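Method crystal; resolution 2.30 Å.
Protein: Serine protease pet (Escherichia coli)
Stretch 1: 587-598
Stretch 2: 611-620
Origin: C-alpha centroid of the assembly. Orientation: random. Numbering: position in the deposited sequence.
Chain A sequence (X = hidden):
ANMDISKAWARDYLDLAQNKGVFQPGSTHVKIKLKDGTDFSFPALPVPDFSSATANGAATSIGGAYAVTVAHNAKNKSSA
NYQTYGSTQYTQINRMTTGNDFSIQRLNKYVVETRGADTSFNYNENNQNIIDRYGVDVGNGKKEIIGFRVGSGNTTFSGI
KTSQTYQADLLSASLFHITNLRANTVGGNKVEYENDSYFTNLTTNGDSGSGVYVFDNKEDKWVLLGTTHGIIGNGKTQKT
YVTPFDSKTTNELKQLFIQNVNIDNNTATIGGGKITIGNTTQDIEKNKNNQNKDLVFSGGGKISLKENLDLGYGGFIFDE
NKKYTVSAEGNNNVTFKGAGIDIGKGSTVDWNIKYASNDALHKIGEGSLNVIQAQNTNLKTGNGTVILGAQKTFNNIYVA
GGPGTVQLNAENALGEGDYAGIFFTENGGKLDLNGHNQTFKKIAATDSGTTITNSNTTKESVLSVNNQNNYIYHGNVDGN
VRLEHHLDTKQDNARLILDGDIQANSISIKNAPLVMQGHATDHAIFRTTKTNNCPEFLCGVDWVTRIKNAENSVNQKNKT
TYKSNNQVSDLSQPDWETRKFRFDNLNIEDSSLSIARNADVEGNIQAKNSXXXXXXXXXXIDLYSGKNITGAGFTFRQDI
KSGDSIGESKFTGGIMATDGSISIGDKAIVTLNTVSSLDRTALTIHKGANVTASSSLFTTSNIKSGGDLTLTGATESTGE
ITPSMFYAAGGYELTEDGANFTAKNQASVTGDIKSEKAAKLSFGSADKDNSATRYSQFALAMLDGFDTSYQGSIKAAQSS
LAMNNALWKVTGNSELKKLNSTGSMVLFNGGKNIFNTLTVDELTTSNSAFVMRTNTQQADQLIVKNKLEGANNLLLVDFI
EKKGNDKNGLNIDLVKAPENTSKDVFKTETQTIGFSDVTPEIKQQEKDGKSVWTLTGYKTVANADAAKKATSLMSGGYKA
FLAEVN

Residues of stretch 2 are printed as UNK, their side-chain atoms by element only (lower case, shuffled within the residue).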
# COMPACT_ATOMS: atom_id res chain seq x y z
N ASN A 587 -12.87 -15.56 2.36
CA ASN A 587 -14.16 -16.10 1.95
C ASN A 587 -15.16 -14.98 1.61
O ASN A 587 -15.34 -14.04 2.40
CB ASN A 587 -14.74 -17.01 3.03
CG ASN A 587 -16.10 -17.59 2.65
OD1 ASN A 587 -16.21 -18.43 1.75
ND2 ASN A 587 -17.14 -17.14 3.34
N ILE A 588 -15.80 -15.06 0.44
CA ILE A 588 -16.86 -14.13 0.05
C ILE A 588 -18.15 -14.86 -0.23
O ILE A 588 -18.15 -15.85 -0.95
CB ILE A 588 -16.57 -13.35 -1.26
CG1 ILE A 588 -15.29 -13.83 -1.93
CG2 ILE A 588 -16.70 -11.83 -1.08
CD1 ILE A 588 -14.94 -12.97 -3.14
N GLU A 589 -19.25 -14.35 0.29
CA GLU A 589 -20.56 -14.88 -0.05
C GLU A 589 -21.47 -13.76 -0.54
O GLU A 589 -21.57 -12.71 0.09
CB GLU A 589 -21.15 -15.62 1.15
CG GLU A 589 -20.22 -16.71 1.65
CD GLU A 589 -20.83 -17.67 2.64
OE1 GLU A 589 -21.89 -17.37 3.25
OE2 GLU A 589 -20.23 -18.74 2.81
N ASP A 590 -22.08 -13.97 -1.70
CA ASP A 590 -23.09 -13.07 -2.24
C ASP A 590 -22.72 -11.57 -2.29
O ASP A 590 -23.56 -10.71 -2.03
CB ASP A 590 -24.38 -13.26 -1.45
CG ASP A 590 -24.77 -14.73 -1.35
OD1 ASP A 590 -25.35 -15.27 -2.33
OD2 ASP A 590 -24.48 -15.35 -0.30
N SER A 591 -21.48 -11.27 -2.64
CA SER A 591 -21.09 -9.87 -2.75
C SER A 591 -19.95 -9.71 -3.75
O SER A 591 -19.80 -10.53 -4.66
CB SER A 591 -20.69 -9.30 -1.37
OG SER A 591 -20.71 -7.88 -1.38
N SER A 592 -19.15 -8.67 -3.61
CA SER A 592 -18.06 -8.57 -4.56
C SER A 592 -16.75 -8.15 -3.92
O SER A 592 -16.70 -7.40 -2.95
CB SER A 592 -18.44 -7.63 -5.72
OG SER A 592 -18.60 -6.29 -5.29
N LEU A 593 -15.69 -8.70 -4.48
CA LEU A 593 -14.35 -8.36 -4.08
C LEU A 593 -13.67 -7.64 -5.24
O LEU A 593 -13.63 -8.16 -6.35
CB LEU A 593 -13.58 -9.62 -3.69
CG LEU A 593 -12.10 -9.45 -3.38
CD1 LEU A 593 -11.90 -8.49 -2.22
CD2 LEU A 593 -11.50 -10.79 -3.08
N SER A 594 -13.17 -6.44 -4.97
CA SER A 594 -12.45 -5.65 -5.96
C SER A 594 -11.03 -5.39 -5.48
O SER A 594 -10.80 -4.94 -4.34
CB SER A 594 -13.14 -4.31 -6.22
OG SER A 594 -14.50 -4.48 -6.57
N ILE A 595 -10.07 -5.69 -6.34
CA ILE A 595 -8.71 -5.30 -6.12
C ILE A 595 -8.44 -4.21 -7.14
O ILE A 595 -8.55 -4.44 -8.36
CB ILE A 595 -7.72 -6.46 -6.28
CG1 ILE A 595 -8.02 -7.53 -5.23
CG2 ILE A 595 -6.29 -5.96 -6.13
CD1 ILE A 595 -7.30 -8.84 -5.48
N ALA A 596 -8.13 -3.02 -6.63
CA ALA A 596 -7.97 -1.84 -7.45
C ALA A 596 -6.52 -1.38 -7.40
O ALA A 596 -5.66 -2.11 -6.92
CB ALA A 596 -8.91 -0.73 -7.00
N ARG A 597 -6.26 -0.19 -7.93
CA ARG A 597 -4.90 0.22 -8.25
C ARG A 597 -3.98 0.20 -7.03
O ARG A 597 -4.37 0.57 -5.94
CB ARG A 597 -4.90 1.62 -8.89
CG ARG A 597 -5.50 2.72 -8.01
CD ARG A 597 -5.10 4.10 -8.54
NE ARG A 597 -3.68 4.14 -8.89
CZ ARG A 597 -3.14 5.00 -9.74
NH1 ARG A 597 -3.91 5.91 -10.33
NH2 ARG A 597 -1.84 4.97 -10.01
N ASN A 598 -2.77 -0.30 -7.23
CA ASN A 598 -1.75 -0.31 -6.18
C ASN A 598 -2.11 -1.14 -4.94
O ASN A 598 -1.61 -0.87 -3.85
CB ASN A 598 -1.43 1.12 -5.76
CG ASN A 598 -0.81 1.91 -6.87
OD1 ASN A 598 -1.50 2.48 -7.72
ND2 ASN A 598 0.52 1.94 -6.89
N UNK A 611 -18.80 -11.74 -7.05
CA UNK A 611 -18.06 -11.14 -8.13
C UNK A 611 -16.66 -10.72 -7.67
O UNK A 611 -16.49 -10.10 -6.62
c UNK A 611 -18.82 -9.92 -8.71
c UNK A 611 -20.02 -10.41 -9.51
c UNK A 611 -17.92 -9.09 -9.60
N UNK A 612 -15.65 -11.12 -8.45
CA UNK A 612 -14.27 -10.75 -8.17
C UNK A 612 -13.67 -9.94 -9.32
O UNK A 612 -13.45 -10.47 -10.43
c UNK A 612 -14.04 -12.90 -6.89
c UNK A 612 -13.40 -11.99 -7.93
c UNK A 612 -11.97 -11.57 -7.54
c UNK A 612 -13.16 -14.08 -6.48
N UNK A 613 -13.41 -8.67 -9.07
CA UNK A 613 -12.76 -7.84 -10.08
C UNK A 613 -11.32 -7.57 -9.67
O UNK A 613 -11.04 -6.74 -8.80
c UNK A 613 -14.96 -6.78 -10.76
o UNK A 613 -15.23 -7.67 -11.58
c UNK A 613 -13.52 -6.54 -10.30
n UNK A 613 -15.89 -5.99 -10.22
N UNK A 614 -10.40 -8.32 -10.27
CA UNK A 614 -8.97 -8.09 -10.10
C UNK A 614 -8.47 -7.08 -11.10
O UNK A 614 -8.62 -7.28 -12.31
c UNK A 614 -7.97 -11.62 -9.03
c UNK A 614 -6.76 -9.17 -9.87
c UNK A 614 -8.88 -10.48 -9.43
c UNK A 614 -8.20 -9.38 -10.26
N UNK A 615 -7.89 -6.00 -10.60
CA UNK A 615 -7.49 -4.88 -11.44
C UNK A 615 -8.68 -4.03 -11.83
O UNK A 615 -8.80 -3.60 -12.97
N UNK A 616 -9.58 -3.82 -10.88
CA UNK A 616 -10.75 -2.96 -11.05
C UNK A 616 -10.32 -1.51 -11.25
O UNK A 616 -9.39 -1.04 -10.59
o UNK A 616 -13.99 -2.68 -9.32
c UNK A 616 -11.68 -3.07 -9.82
c UNK A 616 -13.02 -2.37 -10.04
o UNK A 616 -13.12 -1.51 -10.93
N UNK A 617 -11.06 -0.80 -12.10
CA UNK A 617 -10.68 0.55 -12.52
C UNK A 617 -11.14 1.61 -11.54
O UNK A 617 -10.68 2.75 -11.60
c UNK A 617 -13.57 0.84 -14.92
c UNK A 617 -12.92 0.93 -16.29
n UNK A 617 -13.63 0.07 -17.28
c UNK A 617 -11.27 0.86 -13.89
c UNK A 617 -12.69 1.40 -13.82
N UNK A 618 -12.06 1.24 -10.66
CA UNK A 618 -12.63 2.21 -9.75
C UNK A 618 -11.82 2.29 -8.46
O UNK A 618 -11.63 1.29 -7.76
c UNK A 618 -14.73 3.03 -8.66
o UNK A 618 -14.80 1.66 -10.64
c UNK A 618 -14.08 1.88 -9.42
N UNK A 619 -11.32 3.47 -8.18
CA UNK A 619 -10.57 3.69 -6.95
C UNK A 619 -11.25 4.77 -6.12
O UNK A 619 -12.02 5.58 -6.64
c UNK A 619 -9.13 4.07 -7.26
N UNK A 620 -11.00 4.74 -4.82
CA UNK A 620 -11.67 5.65 -3.89
C UNK A 620 -10.68 6.56 -3.18
O UNK A 620 -9.58 6.15 -2.81
c UNK A 620 -13.13 2.76 -4.11
c UNK A 620 -15.80 3.47 -4.13
c UNK A 620 -13.52 3.95 -3.51
c UNK A 620 -12.48 4.85 -2.86
o UNK A 620 -16.27 1.46 -5.33
c UNK A 620 -15.39 2.29 -4.72
c UNK A 620 -14.87 4.29 -3.53
c UNK A 620 -14.06 1.94 -4.72
O HOH W 1 -8.18 1.26 -9.53

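Position 611 opens the strand with three side-chain carbons, one carrying the other two. Its N donates to S591 O at 2.9 Å and its O accepts from L593 N at 2.7 Å, while its CB lies 3.8 Å from the CB of S592, its bridge partner. A branch at CB with no heteroatom identifies V611, a compact β-branched residue at home in an extended backbone.

Position 612 has four carbons, forked at the first, with one arm two carbons long. That arm reaches I588: its first carbon lies 3.9 Å from I588 CD1. The pattern is isoleucine, I612, and the carbon in question is CG1. The side chain lies on the same face as L593, where it is buried, so a purely apolar group costs nothing in lost hydrogen bonds.

At 613 there are two carbons, the second bearing one oxygen and one nitrogen, which is a carboxamide on a short stem. The backbone N donates to L593 O at 2.8 Å, and the backbone O accepts from I595 N at the same distance. This is N613. Its side chain shares a partly exposed face with S592 and S594, where a polar group is readily accommodated; N613 ND2 and S594 OG approach only to 4.2 Å.

Position 614 repeats the forked four-carbon pattern and is buried on the opposite face. It is I614, whose CG2 lies 4.4 Å from I595 CD1, a loose apolar contact between bridge partners.

Position 615 has no side-chain atoms, so it is G615. Its phi of 77° is a value that glycine adopts easily. G615 N makes a weak hydrogen bond of 2.8 Å to I595 O.

Position 616 carries two carbons, the second holding two oxygens: a carboxylate, hence D616. Its N also donates to I595 O, at 2.8 Å with better geometry. D616 OD2 lies 3.3 Å from S594 OG, at best a weak hydrogen bond, while D616 OD1 accepts from the N of position 618 at 3.0 Å, bracing the turn from within.

Four carbons in a row ending in nitrogen mark 617 as K617. Exposed and pointing away, it touches nothing on stretch 1, and its charge can remain in solvent.

Position 618 has one carbon carrying an oxygen and a carbon, which is T618, β-branched and so at home in an extended strand. Its side chain points away, leaving its backbone O 3.5 Å from A596 CB.

A single carbon at 619 gives A619. This small, buried methyl points toward stretch 1, its CB 3.9 Å from R597 CG.

Position 620 has one carbon followed by a six-carbon ring bearing an oxygen: Y620, not in contact with stretch 1, its large, mostly apolar ring suited to a buried strand position.

The contact is mainly a parallel two-strand ladder. L593 and I595 each use N and O to reach different residues of stretch 2, as parallel pairing requires. Beyond it, a water accepts from R597 N at 2.9 Å and donates to D616 O at 2.8 Å, bridging the two stretches where R597 N and D616 O, 4.2 Å apart, are too far apart to bond directly.

Stretch 2 (611-620) VINIGDKTAY
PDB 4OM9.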